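Side-chain contacts in activating signal cointegrator 1 complex subunit 2 (PDB 6YXQ), which binds polyubiquitin chains, recruits ASCC3 and ALKBH3 to sites of DNA damage, and takes part in the rescue of stalled ribosomes: residues S126-F131 against K174-L179; V102-D107 against I165-V170; D69-L74 against Q120-R125; K182-I187 against D265-A270. All coordinates share one frame; numbering follows the deposited sequence.

Contact 1 (S126-F131 against K174-L179); sequences SVFLTF and KGNSPL
Ser126 O, on the same helix as the Phe128 ring that meets Asn176, is gripped twice by one residue. Thr130 OG1 donates to Ser126 O at 2.8 Å from above the carbonyl plane, 37° out of it, while the backbone Thr130 N reaches the same oxygen from the opposite face. A buried hydroxyl is thereby satisfied within its own helix, and the contact itself is left to carbon. Phe128 holds CG anti to its backbone N (chi1 178°), which sends the ring outward to the start of helix 177-190. There Phe128 CZ lies 3.9 Å from Asn176 CB, with the ring and amide planes only 27° apart. Leu179 comes in at the ring edge, its CD2 4.2 Å from Phe128 CE2. Asn176 occupies the N-cap position of its helix but makes no capping bond; its OD1 instead accepts from Ser174 N of the ASCC3 chain. In this N-terminal part of ASCC2, which binds ASCC3, the ring thus ties helix 114-135 to the N-terminal end of helix 177-190 within a buried aromatic cluster, Phe128 and Phe172 with Phe173 of the ASCC3 chain, at the interface of the two proteins.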
loop_
_atom_site.group_PDB
_atom_site.type_symbol
_atom_site.label_atom_id
_atom_site.label_comp_id
_atom_site.label_asym_id
_atom_site.label_seq_id
_atom_site.Cartn_x
_atom_site.Cartn_y
_atom_site.Cartn_z
ATOM N N SER B 126 -6.191 -1.503 6.564
ATOM C CA SER B 126 -5.573 -2.533 7.386
ATOM C C SER B 126 -4.078 -2.633 7.116
ATOM O O SER B 126 -3.282 -2.793 8.051
ATOM C CB SER B 126 -6.255 -3.875 7.143
ATOM O OG SER B 126 -5.400 -4.922 7.543
ATOM N N VAL B 127 -3.678 -2.534 5.846
ATOM C CA VAL B 127 -2.261 -2.605 5.504
ATOM C C VAL B 127 -1.506 -1.427 6.103
ATOM O O VAL B 127 -0.409 -1.588 6.662
ATOM C CB VAL B 127 -2.085 -2.665 3.979
ATOM C CG1 VAL B 127 -0.641 -2.383 3.615
ATOM C CG2 VAL B 127 -2.540 -4.015 3.447
ATOM N N PHE B 128 -2.071 -0.219 5.996
ATOM C CA PHE B 128 -1.402 0.922 6.610
ATOM C C PHE B 128 -1.230 0.721 8.111
ATOM O O PHE B 128 -0.171 1.040 8.668
ATOM C CB PHE B 128 -2.165 2.212 6.341
ATOM C CG PHE B 128 -1.548 3.407 6.990
ATOM C CD1 PHE B 128 -0.386 3.957 6.483
ATOM C CD2 PHE B 128 -2.111 3.969 8.125
ATOM C CE1 PHE B 128 0.198 5.062 7.089
ATOM C CE2 PHE B 128 -1.533 5.072 8.734
ATOM C CZ PHE B 128 -0.377 5.618 8.216
ATOM N N LEU B 129 -2.253 0.185 8.786
ATOM C CA LEU B 129 -2.146 0.026 10.236
ATOM C C LEU B 129 -1.122 -1.041 10.610
ATOM O O LEU B 129 -0.389 -0.888 11.596
ATOM C CB LEU B 129 -3.511 -0.297 10.843
ATOM C CG LEU B 129 -4.578 0.773 10.619
ATOM C CD1 LEU B 129 -5.938 0.135 10.514
ATOM C CD2 LEU B 129 -4.550 1.819 11.719
ATOM N N THR B 130 -1.057 -2.126 9.835
ATOM C CA THR B 130 -0.026 -3.137 10.057
ATOM C C THR B 130 1.372 -2.536 9.935
ATOM O O THR B 130 2.253 -2.774 10.778
ATOM C CB THR B 130 -0.205 -4.276 9.058
ATOM O OG1 THR B 130 -1.552 -4.756 9.128
ATOM C CG2 THR B 130 0.759 -5.406 9.359
ATOM N N PHE B 131 1.596 -1.750 8.882
ATOM C CA PHE B 131 2.923 -1.171 8.724
ATOM C C PHE B 131 3.223 -0.154 9.817
ATOM O O PHE B 131 4.377 -0.035 10.242
ATOM C CB PHE B 131 3.076 -0.577 7.325
ATOM C CG PHE B 131 3.500 -1.593 6.315
ATOM C CD1 PHE B 131 4.819 -2.018 6.262
ATOM C CD2 PHE B 131 2.573 -2.184 5.470
ATOM C CE1 PHE B 131 5.217 -2.988 5.353
ATOM C CE2 PHE B 131 2.964 -3.160 4.558
ATOM C CZ PHE B 131 4.287 -3.561 4.499
ATOM N N LYS B 174 -0.456 11.090 0.619
ATOM C CA LYS B 174 -1.288 12.272 0.426
ATOM C C LYS B 174 -2.113 12.566 1.671
ATOM O O LYS B 174 -2.118 13.697 2.174
ATOM C CB LYS B 174 -2.193 12.096 -0.791
ATOM C CG LYS B 174 -2.619 13.424 -1.404
ATOM C CD LYS B 174 -3.986 13.341 -2.063
ATOM C CE LYS B 174 -4.286 14.601 -2.863
ATOM N NZ LYS B 174 -3.390 14.728 -4.051
ATOM N N GLY B 175 -2.797 11.557 2.196
ATOM C CA GLY B 175 -3.653 11.767 3.342
ATOM C C GLY B 175 -2.944 11.676 4.678
ATOM O O GLY B 175 -3.017 12.605 5.490
ATOM N N ASN B 176 -2.249 10.569 4.914
ATOM C CA ASN B 176 -1.643 10.275 6.213
ATOM C C ASN B 176 -0.167 10.648 6.263
ATOM O O ASN B 176 0.658 9.852 6.714
ATOM C CB ASN B 176 -1.822 8.804 6.551
ATOM C CG ASN B 176 -3.167 8.278 6.156
ATOM O OD1 ASN B 176 -4.123 8.357 6.924
ATOM N ND2 ASN B 176 -3.259 7.738 4.948
ATOM N N SER B 177 0.194 11.861 5.824
ATOM C CA SER B 177 1.604 12.227 5.741
ATOM C C SER B 177 2.258 12.292 7.123
ATOM O O SER B 177 3.222 11.554 7.365
ATOM C CB SER B 177 1.775 13.544 4.985
ATOM O OG SER B 177 3.050 14.109 5.229
ATOM N N PRO B 178 1.774 13.121 8.062
ATOM C CA PRO B 178 2.503 13.294 9.344
ATOM C C PRO B 178 2.779 11.998 10.075
ATOM O O PRO B 178 3.807 11.894 10.749
ATOM C CB PRO B 178 1.553 14.200 10.138
ATOM C CG PRO B 178 0.682 14.836 9.121
ATOM C CD PRO B 178 0.490 13.852 8.060
ATOM N N LEU B 179 1.878 11.018 9.976
ATOM C CA LEU B 179 2.111 9.725 10.611
ATOM C C LEU B 179 3.174 8.932 9.861
ATOM O O LEU B 179 4.085 8.355 10.474
ATOM C CB LEU B 179 0.799 8.946 10.669
ATOM C CG LEU B 179 0.608 7.814 11.687
ATOM C CD1 LEU B 179 1.352 8.094 12.986
ATOM C CD2 LEU B 179 -0.875 7.615 11.958
#

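Contact 2 (V102-D107 against I165-V170); sequences VPRKFD and ILDLCV
Arg104 reaches Asp167 by a bent route. At its root, CB packs over one face of the Phe106 ring, 3.6 Å from its plane and displaced from the ring centre, so the aliphatic start of the arginine covers part of that aromatic. The chain then kinks at chi2 (84°), and this bend turns the guanidinium toward helix 162-172. NH1 folds back to donate to Val102 O, with the oxygen close to the guanidinium plane and NH1 itself in the carbonyl plane. NH2 forms a salt bridge with Asp167 OD1 at 2.7 Å; the oxygen meets the guanidinium at its edge, yet the two planes stand 77° apart. Leu99 O, near the end of helix 89-101, takes another bond from NH2. The base of this arm is a type I beta turn from Arg104 to Asp107, in the loop joining helices 89-101 and 114-135, and Arg104 N donates to Asp107 OD2 at 3.2 Å. With an alanine here, Asp167 would probably lose its salt-bridge mate within the chain, and Val102 O and Leu99 O their guanidinium donor. Asp167 has further partners on the ASCC3 chain, a salt bridge to Arg15 and a hydrogen bond with Thr11. Beside the polar arm, Val170 CG2, anti to its backbone N, touches the edge of the Phe106 ring, 3.9 Å from CE2.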
loop_
_atom_site.group_PDB
_atom_site.type_symbol
_atom_site.label_atom_id
_atom_site.label_comp_id
_atom_site.label_asym_id
_atom_site.label_seq_id
_atom_site.Cartn_x
_atom_site.Cartn_y
_atom_site.Cartn_z
ATOM N N VAL B 102 -1.163 -3.322 -5.762
ATOM C CA VAL B 102 -2.410 -2.585 -5.530
ATOM C C VAL B 102 -2.482 -1.404 -6.487
ATOM O O VAL B 102 -1.472 -0.702 -6.688
ATOM C CB VAL B 102 -2.504 -2.123 -4.062
ATOM C CG1 VAL B 102 -1.327 -1.247 -3.679
ATOM C CG2 VAL B 102 -3.810 -1.387 -3.817
ATOM N N PRO B 103 -3.618 -1.160 -7.134
ATOM C CA PRO B 103 -3.698 -0.037 -8.075
ATOM C C PRO B 103 -3.512 1.294 -7.365
ATOM O O PRO B 103 -4.079 1.537 -6.297
ATOM C CB PRO B 103 -5.103 -0.173 -8.675
ATOM C CG PRO B 103 -5.864 -0.999 -7.689
ATOM C CD PRO B 103 -4.860 -1.949 -7.112
ATOM N N ARG B 104 -2.686 2.148 -7.962
ATOM C CA ARG B 104 -2.538 3.523 -7.518
ATOM C C ARG B 104 -3.659 4.372 -8.104
ATOM O O ARG B 104 -4.218 4.065 -9.163
ATOM C CB ARG B 104 -1.174 4.090 -7.930
ATOM C CG ARG B 104 0.012 3.542 -7.142
ATOM C CD ARG B 104 0.498 2.221 -7.716
ATOM N NE ARG B 104 1.779 1.800 -7.161
ATOM C CZ ARG B 104 1.950 0.727 -6.396
ATOM N NH1 ARG B 104 0.920 -0.048 -6.089
ATOM N NH2 ARG B 104 3.154 0.423 -5.937
ATOM N N LYS B 105 -3.990 5.455 -7.398
ATOM C CA LYS B 105 -5.087 6.300 -7.855
ATOM C C LYS B 105 -4.789 6.889 -9.227
ATOM O O LYS B 105 -5.649 6.877 -10.116
ATOM C CB LYS B 105 -5.378 7.411 -6.845
ATOM C CG LYS B 105 -6.614 8.245 -7.214
ATOM C CD LYS B 105 -7.299 8.847 -5.996
ATOM C CE LYS B 105 -8.051 7.794 -5.188
ATOM N NZ LYS B 105 -8.774 8.370 -4.012
ATOM N N PHE B 106 -3.568 7.387 -9.430
ATOM C CA PHE B 106 -3.254 8.029 -10.699
ATOM C C PHE B 106 -3.286 7.060 -11.870
ATOM O O PHE B 106 -3.223 7.509 -13.018
ATOM C CB PHE B 106 -1.892 8.732 -10.622
ATOM C CG PHE B 106 -0.740 7.816 -10.303
ATOM C CD1 PHE B 106 -0.202 6.983 -11.274
ATOM C CD2 PHE B 106 -0.180 7.806 -9.036
ATOM C CE1 PHE B 106 0.856 6.148 -10.983
ATOM C CE2 PHE B 106 0.879 6.979 -8.741
ATOM C CZ PHE B 106 1.397 6.146 -9.717
ATOM N N ASP B 107 -3.388 5.759 -11.614
ATOM C CA ASP B 107 -3.504 4.799 -12.700
ATOM C C ASP B 107 -4.840 4.960 -13.421
ATOM O O ASP B 107 -5.795 5.551 -12.905
ATOM C CB ASP B 107 -3.366 3.369 -12.176
ATOM C CG ASP B 107 -1.926 2.969 -11.952
ATOM O OD1 ASP B 107 -1.054 3.415 -12.730
ATOM O OD2 ASP B 107 -1.670 2.208 -10.995
ATOM N N ILE B 165 9.152 0.781 0.976
ATOM C CA ILE B 165 9.039 2.127 1.531
ATOM C C ILE B 165 8.510 3.096 0.479
ATOM O O ILE B 165 7.617 3.916 0.752
ATOM C CB ILE B 165 10.394 2.582 2.095
ATOM C CG1 ILE B 165 10.709 1.814 3.381
ATOM C CG2 ILE B 165 10.383 4.081 2.344
ATOM C CD1 ILE B 165 12.137 1.964 3.843
ATOM N N LEU B 166 9.054 3.018 -0.737
ATOM C CA LEU B 166 8.566 3.855 -1.828
ATOM C C LEU B 166 7.087 3.602 -2.086
ATOM O O LEU B 166 6.297 4.547 -2.232
ATOM C CB LEU B 166 9.390 3.591 -3.090
ATOM C CG LEU B 166 10.614 4.478 -3.349
ATOM C CD1 LEU B 166 11.533 4.537 -2.141
ATOM C CD2 LEU B 166 11.368 3.972 -4.560
ATOM N N ASP B 167 6.701 2.326 -2.148
ATOM C CA ASP B 167 5.295 1.973 -2.299
ATOM C C ASP B 167 4.467 2.574 -1.173
ATOM O O ASP B 167 3.407 3.160 -1.414
ATOM C CB ASP B 167 5.132 0.451 -2.330
ATOM C CG ASP B 167 5.660 -0.166 -3.607
ATOM O OD1 ASP B 167 5.495 0.458 -4.682
ATOM O OD2 ASP B 167 6.234 -1.277 -3.536
ATOM N N LEU B 168 4.939 2.435 0.069
ATOM C CA LEU B 168 4.191 2.943 1.211
ATOM C C LEU B 168 3.916 4.427 1.059
ATOM O O LEU B 168 2.795 4.887 1.299
ATOM C CB LEU B 168 4.958 2.685 2.508
ATOM C CG LEU B 168 4.788 1.301 3.119
ATOM C CD1 LEU B 168 5.755 1.126 4.281
ATOM C CD2 LEU B 168 3.346 1.116 3.554
ATOM N N CYS B 169 4.936 5.192 0.656
ATOM C CA CYS B 169 4.776 6.641 0.519
ATOM C C CYS B 169 3.807 7.001 -0.587
ATOM O O CYS B 169 2.888 7.801 -0.367
ATOM C CB CYS B 169 6.119 7.331 0.270
ATOM S SG CYS B 169 7.326 7.110 1.573
ATOM N N VAL B 170 4.008 6.444 -1.788
ATOM C CA VAL B 170 3.109 6.838 -2.869
ATOM C C VAL B 170 1.684 6.394 -2.568
ATOM O O VAL B 170 0.719 7.014 -3.036
ATOM C CB VAL B 170 3.587 6.293 -4.221
ATOM C CG1 VAL B 170 3.534 4.784 -4.253
ATOM C CG2 VAL B 170 2.757 6.865 -5.357
#

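Contact 3 (D69-L74 against Q120-R125); sequences DLDWLL and QKRLHR
Leu70 and Leu123 meet at about a right angle, each leucine reaching the other through a single methyl, with Leu70 CD1 4.2 Å from Leu123 CD2. Leu70 points its CB at the opposing helix. Leu123 starts out in the reverse direction; with CG beside the backbone N and anti to the carbonyl carbon (chi1 -80°), its CD2 nevertheless arrives at the contact. A second pair, also crossed at about a right angle, lies on the more solvent-accessible side, where Arg122 is exposed: Asp71 faces Arg122, with carboxylate and guanidinium planes 46° apart. Bends at chi2 and chi3 bring the arginine tip across the gap, and Asp71 OD2 approaches the edge of the guanidinium at NH2. A salt bridge is the natural reading, but the two atoms are modelled too close together, so their exact placing is doubtful. Arg122 also rests on Ala67 and Asn68, one turn earlier on the helix of its partner. The contact thus joins helix 53-75 to helix 114-135, and Leu70 continues the seam onto Ser126 and Thr130 of the latter. Helix 78-87 packs on the first of these helices through Trp72 and Leu73, while the ASCC3 chain borders the site at Leu74 and Arg125.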
loop_
_atom_site.group_PDB
_atom_site.type_symbol
_atom_site.label_atom_id
_atom_site.label_comp_id
_atom_site.label_asym_id
_atom_site.label_seq_id
_atom_site.Cartn_x
_atom_site.Cartn_y
_atom_site.Cartn_z
ATOM N N ASP B 69 -7.493 -12.261 7.561
ATOM C CA ASP B 69 -6.226 -12.525 8.231
ATOM C C ASP B 69 -5.630 -11.245 8.810
ATOM O O ASP B 69 -5.096 -11.249 9.925
ATOM C CB ASP B 69 -5.253 -13.190 7.263
ATOM C CG ASP B 69 -5.732 -14.551 6.798
ATOM O OD1 ASP B 69 -6.453 -15.233 7.558
ATOM O OD2 ASP B 69 -5.377 -14.944 5.670
ATOM N N LEU B 70 -5.733 -10.132 8.084
ATOM C CA LEU B 70 -5.128 -8.894 8.570
ATOM C C LEU B 70 -5.914 -8.308 9.737
ATOM O O LEU B 70 -5.327 -7.742 10.667
ATOM C CB LEU B 70 -5.015 -7.886 7.429
ATOM C CG LEU B 70 -3.878 -8.050 6.418
ATOM C CD1 LEU B 70 -4.085 -7.151 5.214
ATOM C CD2 LEU B 70 -2.546 -7.749 7.068
ATOM N N ASP B 71 -7.244 -8.426 9.705
ATOM C CA ASP B 71 -8.054 -8.021 10.848
ATOM C C ASP B 71 -7.623 -8.772 12.100
ATOM O O ASP B 71 -7.422 -8.177 13.170
ATOM C CB ASP B 71 -9.533 -8.274 10.554
ATOM C CG ASP B 71 -10.147 -7.221 9.651
ATOM O OD1 ASP B 71 -9.559 -6.128 9.508
ATOM O OD2 ASP B 71 -11.231 -7.491 9.090
ATOM N N TRP B 72 -7.450 -10.091 11.972
ATOM C CA TRP B 72 -7.031 -10.899 13.115
ATOM C C TRP B 72 -5.627 -10.526 13.576
ATOM O O TRP B 72 -5.344 -10.480 14.782
ATOM C CB TRP B 72 -7.099 -12.376 12.739
ATOM C CG TRP B 72 -6.293 -13.266 13.607
ATOM C CD1 TRP B 72 -6.640 -13.747 14.831
ATOM C CD2 TRP B 72 -4.995 -13.798 13.317
ATOM N NE1 TRP B 72 -5.638 -14.547 15.326
ATOM C CE2 TRP B 72 -4.616 -14.593 14.415
ATOM C CE3 TRP B 72 -4.110 -13.664 12.246
ATOM C CZ2 TRP B 72 -3.397 -15.263 14.466
ATOM C CZ3 TRP B 72 -2.897 -14.338 12.296
ATOM C CH2 TRP B 72 -2.554 -15.124 13.397
ATOM N N LEU B 73 -4.732 -10.270 12.619
ATOM C CA LEU B 73 -3.367 -9.867 12.933
ATOM C C LEU B 73 -3.336 -8.571 13.732
ATOM O O LEU B 73 -2.540 -8.428 14.669
ATOM C CB LEU B 73 -2.584 -9.711 11.634
ATOM C CG LEU B 73 -1.079 -9.541 11.751
ATOM C CD1 LEU B 73 -0.441 -10.889 12.015
ATOM C CD2 LEU B 73 -0.543 -8.918 10.481
ATOM N N LEU B 74 -4.179 -7.605 13.361
ATOM C CA LEU B 74 -4.270 -6.377 14.143
ATOM C C LEU B 74 -4.895 -6.631 15.510
ATOM O O LEU B 74 -4.564 -5.939 16.480
ATOM C CB LEU B 74 -5.072 -5.329 13.378
ATOM C CG LEU B 74 -4.531 -4.955 11.999
ATOM C CD1 LEU B 74 -5.614 -4.304 11.155
ATOM C CD2 LEU B 74 -3.348 -4.032 12.141
ATOM N N GLN B 120 -11.531 -2.988 -1.129
ATOM C CA GLN B 120 -10.254 -2.323 -1.358
ATOM C C GLN B 120 -9.953 -1.312 -0.257
ATOM O O GLN B 120 -8.808 -1.203 0.200
ATOM C CB GLN B 120 -10.263 -1.648 -2.725
ATOM C CG GLN B 120 -10.007 -2.603 -3.869
ATOM C CD GLN B 120 -8.554 -2.657 -4.259
ATOM O OE1 GLN B 120 -7.798 -3.506 -3.782
ATOM N NE2 GLN B 120 -8.148 -1.741 -5.132
ATOM N N LYS B 121 -10.969 -0.569 0.185
ATOM C CA LYS B 121 -10.788 0.366 1.295
ATOM C C LYS B 121 -10.389 -0.362 2.576
ATOM O O LYS B 121 -9.492 0.084 3.314
ATOM C CB LYS B 121 -12.074 1.165 1.514
ATOM C CG LYS B 121 -12.103 2.505 0.800
ATOM C CD LYS B 121 -13.508 3.081 0.744
ATOM C CE LYS B 121 -13.712 4.133 1.833
ATOM N NZ LYS B 121 -13.944 3.518 3.175
ATOM N N ARG B 122 -11.079 -1.466 2.875
ATOM C CA ARG B 122 -10.720 -2.282 4.031
ATOM C C ARG B 122 -9.245 -2.665 3.984
ATOM O O ARG B 122 -8.504 -2.481 4.961
ATOM C CB ARG B 122 -11.599 -3.537 4.083
ATOM C CG ARG B 122 -12.845 -3.414 4.952
ATOM C CD ARG B 122 -12.968 -4.575 5.942
ATOM N NE ARG B 122 -13.094 -5.874 5.280
ATOM C CZ ARG B 122 -12.809 -7.036 5.860
ATOM N NH1 ARG B 122 -12.949 -8.170 5.191
ATOM N NH2 ARG B 122 -12.380 -7.068 7.115
ATOM N N LEU B 123 -8.806 -3.189 2.835
ATOM C CA LEU B 123 -7.421 -3.630 2.690
ATOM C C LEU B 123 -6.449 -2.472 2.855
ATOM O O LEU B 123 -5.413 -2.612 3.517
ATOM C CB LEU B 123 -7.226 -4.299 1.332
ATOM C CG LEU B 123 -7.704 -5.746 1.255
ATOM C CD1 LEU B 123 -7.588 -6.271 -0.164
ATOM C CD2 LEU B 123 -6.932 -6.636 2.230
ATOM N N HIS B 124 -6.765 -1.325 2.250
ATOM C CA HIS B 124 -5.914 -0.143 2.351
ATOM C C HIS B 124 -5.680 0.242 3.809
ATOM O O HIS B 124 -4.529 0.360 4.267
ATOM C CB HIS B 124 -6.574 0.995 1.567
ATOM C CG HIS B 124 -5.711 2.204 1.374
ATOM N ND1 HIS B 124 -5.832 3.333 2.156
ATOM C CD2 HIS B 124 -4.746 2.481 0.464
ATOM C CE1 HIS B 124 -4.968 4.244 1.750
ATOM N NE2 HIS B 124 -4.299 3.755 0.722
ATOM N N ARG B 125 -6.766 0.412 4.565
ATOM C CA ARG B 125 -6.637 0.815 5.962
ATOM C C ARG B 125 -5.868 -0.227 6.765
ATOM O O ARG B 125 -4.978 0.108 7.561
ATOM C CB ARG B 125 -8.018 1.047 6.574
ATOM C CG ARG B 125 -7.973 1.565 7.997
ATOM C CD ARG B 125 -9.320 2.100 8.462
ATOM N NE ARG B 125 -9.182 2.816 9.728
ATOM C CZ ARG B 125 -9.585 2.348 10.904
ATOM N NH1 ARG B 125 -10.174 1.162 10.983
ATOM N NH2 ARG B 125 -9.404 3.070 12.002
#

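Contact 4 (K182-I187 against D265-A270); sequences KMIGNI and DIFPLA
The Phe267 ring, which receives Ile184 and Gly185 from helix 177-190, has Leu269 CB against one face, 3.7 Å from the ring plane and nearer the ring's margin than its middle, and it is stacked with Phe188. The partners across the contact approach obliquely, lying neither squarely over a face nor at an edge. Ile184 CG2 nestles at the root of the ring, 3.9 Å from Phe267 CG and nearly as close to Phe267 CB. Farther out along the same ring, Phe267 CE1 meets Gly185 CA, again at 3.9 Å, so bare backbone serves as a packing surface. The two branches of Ile184 divide the work. Its CG2 stands anti to the backbone N and takes the aromatic; CG1, on the other side of CB and beside the backbone N (chi1 -52°), lies 4.0 Å from Ile266 CG2. The two isoleucine side chains cross at about a right angle. Phe267 is where the chain leaves helix 243-266, and this change of course carries the ring to helix 177-190 one residue after Ile266 has met the same helix. Helix 162-172 backs the site, with Ile165 touching Ile184 and Cys169 touching Ile266, while Tyr195 of helix 193-216 adds to the surroundings of Phe267. No hydrogen bond or salt bridge spans the two segments. Their chemistry is wholly apolar, so the fit depends on shape and on burial from water, with no directional bond to fix how helix 177-190 sits against the end of helix 243-266.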
loop_
_atom_site.group_PDB
_atom_site.type_symbol
_atom_site.label_atom_id
_atom_site.label_comp_id
_atom_site.label_asym_id
_atom_site.label_seq_id
_atom_site.Cartn_x
_atom_site.Cartn_y
_atom_site.Cartn_z
ATOM N N LYS B 182 6.619 10.010 10.558
ATOM C CA LYS B 182 7.107 9.427 11.803
ATOM C C LYS B 182 7.585 8.004 11.580
ATOM O O LYS B 182 8.690 7.638 11.995
ATOM C CB LYS B 182 6.012 9.470 12.871
ATOM C CG LYS B 182 6.456 8.980 14.246
ATOM C CD LYS B 182 5.318 8.296 15.004
ATOM C CE LYS B 182 5.746 6.952 15.590
ATOM N NZ LYS B 182 4.579 6.137 16.043
HETATM N N MSE B 183 6.779 7.194 10.902
HETATM C CA MSE B 183 7.169 5.815 10.626
HETATM C C MSE B 183 8.498 5.678 9.893
HETATM O O MSE B 183 9.403 4.965 10.350
HETATM C CB MSE B 183 6.094 5.100 9.810
HETATM C CG MSE B 183 4.796 4.899 10.543
HETATM SE SE MSE B 183 3.267 5.124 9.389
HETATM C CE MSE B 183 3.446 3.587 8.245
ATOM N N ILE B 184 8.590 6.334 8.734
ATOM C CA ILE B 184 9.774 6.189 7.894
ATOM C C ILE B 184 10.998 6.725 8.620
ATOM O O ILE B 184 12.063 6.091 8.635
ATOM C CB ILE B 184 9.569 6.883 6.538
ATOM C CG1 ILE B 184 8.270 6.416 5.882
ATOM C CG2 ILE B 184 10.730 6.582 5.620
ATOM C CD1 ILE B 184 8.321 4.994 5.346
ATOM N N GLY B 185 10.864 7.902 9.234
ATOM C CA GLY B 185 11.966 8.449 10.002
ATOM C C GLY B 185 12.397 7.526 11.120
ATOM O O GLY B 185 13.588 7.392 11.398
ATOM N N ASN B 186 11.439 6.841 11.748
ATOM C CA ASN B 186 11.791 5.941 12.837
ATOM C C ASN B 186 12.539 4.721 12.329
ATOM O O ASN B 186 13.513 4.292 12.950
ATOM C CB ASN B 186 10.545 5.513 13.607
ATOM C CG ASN B 186 10.883 4.819 14.913
ATOM O OD1 ASN B 186 11.700 5.309 15.701
ATOM N ND2 ASN B 186 10.262 3.668 15.147
ATOM N N ILE B 187 12.105 4.140 11.211
ATOM C CA ILE B 187 12.814 2.949 10.748
ATOM C C ILE B 187 14.211 3.318 10.259
ATOM O O ILE B 187 15.181 2.597 10.525
ATOM C CB ILE B 187 12.002 2.172 9.692
ATOM C CG1 ILE B 187 12.085 2.807 8.311
ATOM C CG2 ILE B 187 10.551 2.016 10.134
ATOM C CD1 ILE B 187 11.217 2.094 7.306
ATOM N N ASP B 265 8.902 13.507 -0.580
ATOM C CA ASP B 265 7.975 14.364 0.150
ATOM C C ASP B 265 7.771 13.846 1.565
ATOM O O ASP B 265 7.666 14.631 2.514
ATOM C CB ASP B 265 6.644 14.448 -0.602
ATOM C CG ASP B 265 5.577 15.232 0.154
ATOM O OD1 ASP B 265 5.750 16.456 0.354
ATOM O OD2 ASP B 265 4.551 14.623 0.530
ATOM N N ILE B 266 7.738 12.523 1.729
ATOM C CA ILE B 266 7.610 11.960 3.069
ATOM C C ILE B 266 8.930 12.040 3.825
ATOM O O ILE B 266 8.954 12.404 5.006
ATOM C CB ILE B 266 7.089 10.515 3.006
ATOM C CG1 ILE B 266 5.674 10.495 2.425
ATOM C CG2 ILE B 266 7.108 9.890 4.394
ATOM C CD1 ILE B 266 4.649 11.174 3.312
ATOM N N PHE B 267 10.045 11.719 3.165
ATOM C CA PHE B 267 11.344 11.537 3.818
ATOM C C PHE B 267 12.431 12.312 3.085
ATOM O O PHE B 267 13.280 11.718 2.407
ATOM C CB PHE B 267 11.701 10.051 3.876
ATOM C CG PHE B 267 12.892 9.747 4.724
ATOM C CD1 PHE B 267 12.879 10.030 6.085
ATOM C CD2 PHE B 267 14.022 9.167 4.171
ATOM C CE1 PHE B 267 13.978 9.742 6.884
ATOM C CE2 PHE B 267 15.124 8.877 4.962
ATOM C CZ PHE B 267 15.103 9.166 6.321
ATOM N N PRO B 268 12.459 13.642 3.225
ATOM C CA PRO B 268 13.466 14.439 2.504
ATOM C C PRO B 268 14.904 14.213 2.955
ATOM O O PRO B 268 15.817 14.644 2.242
ATOM C CB PRO B 268 13.033 15.881 2.784
ATOM C CG PRO B 268 12.266 15.798 4.054
ATOM C CD PRO B 268 11.542 14.490 4.000
ATOM N N LEU B 269 15.144 13.568 4.102
ATOM C CA LEU B 269 16.515 13.260 4.506
ATOM C C LEU B 269 17.238 12.362 3.506
ATOM O O LEU B 269 18.467 12.242 3.576
ATOM C CB LEU B 269 16.534 12.588 5.883
ATOM C CG LEU B 269 16.419 13.465 7.130
ATOM C CD1 LEU B 269 16.259 12.584 8.345
ATOM C CD2 LEU B 269 17.627 14.366 7.295
ATOM N N ALA B 270 16.507 11.731 2.585
ATOM C CA ALA B 270 17.118 10.839 1.612
ATOM C C ALA B 270 17.865 11.595 0.524
ATOM O O ALA B 270 18.704 10.999 -0.164
ATOM C CB ALA B 270 16.039 9.951 0.993
#

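How the contacts relate
From the N terminus, contact 3 comes first, closing a loop from helix 53-75 to helix 114-135. Contact 2 opens within that loop, at 102-107, and closes beyond it at 165-170, so the two cross. Contact 1 opens just after contact 3 has closed, on the same helix 114-135, and ends at the start of helix 177-190; it crosses contact 2 as well. Contact 4 follows in series, tying helix 177-190 to the end of helix 243-266. Contacts 1, 2 and 4 touch one another around helices 162-172 and 177-190, whereas contacts 3 and 4 lie about 24 Å apart between centres.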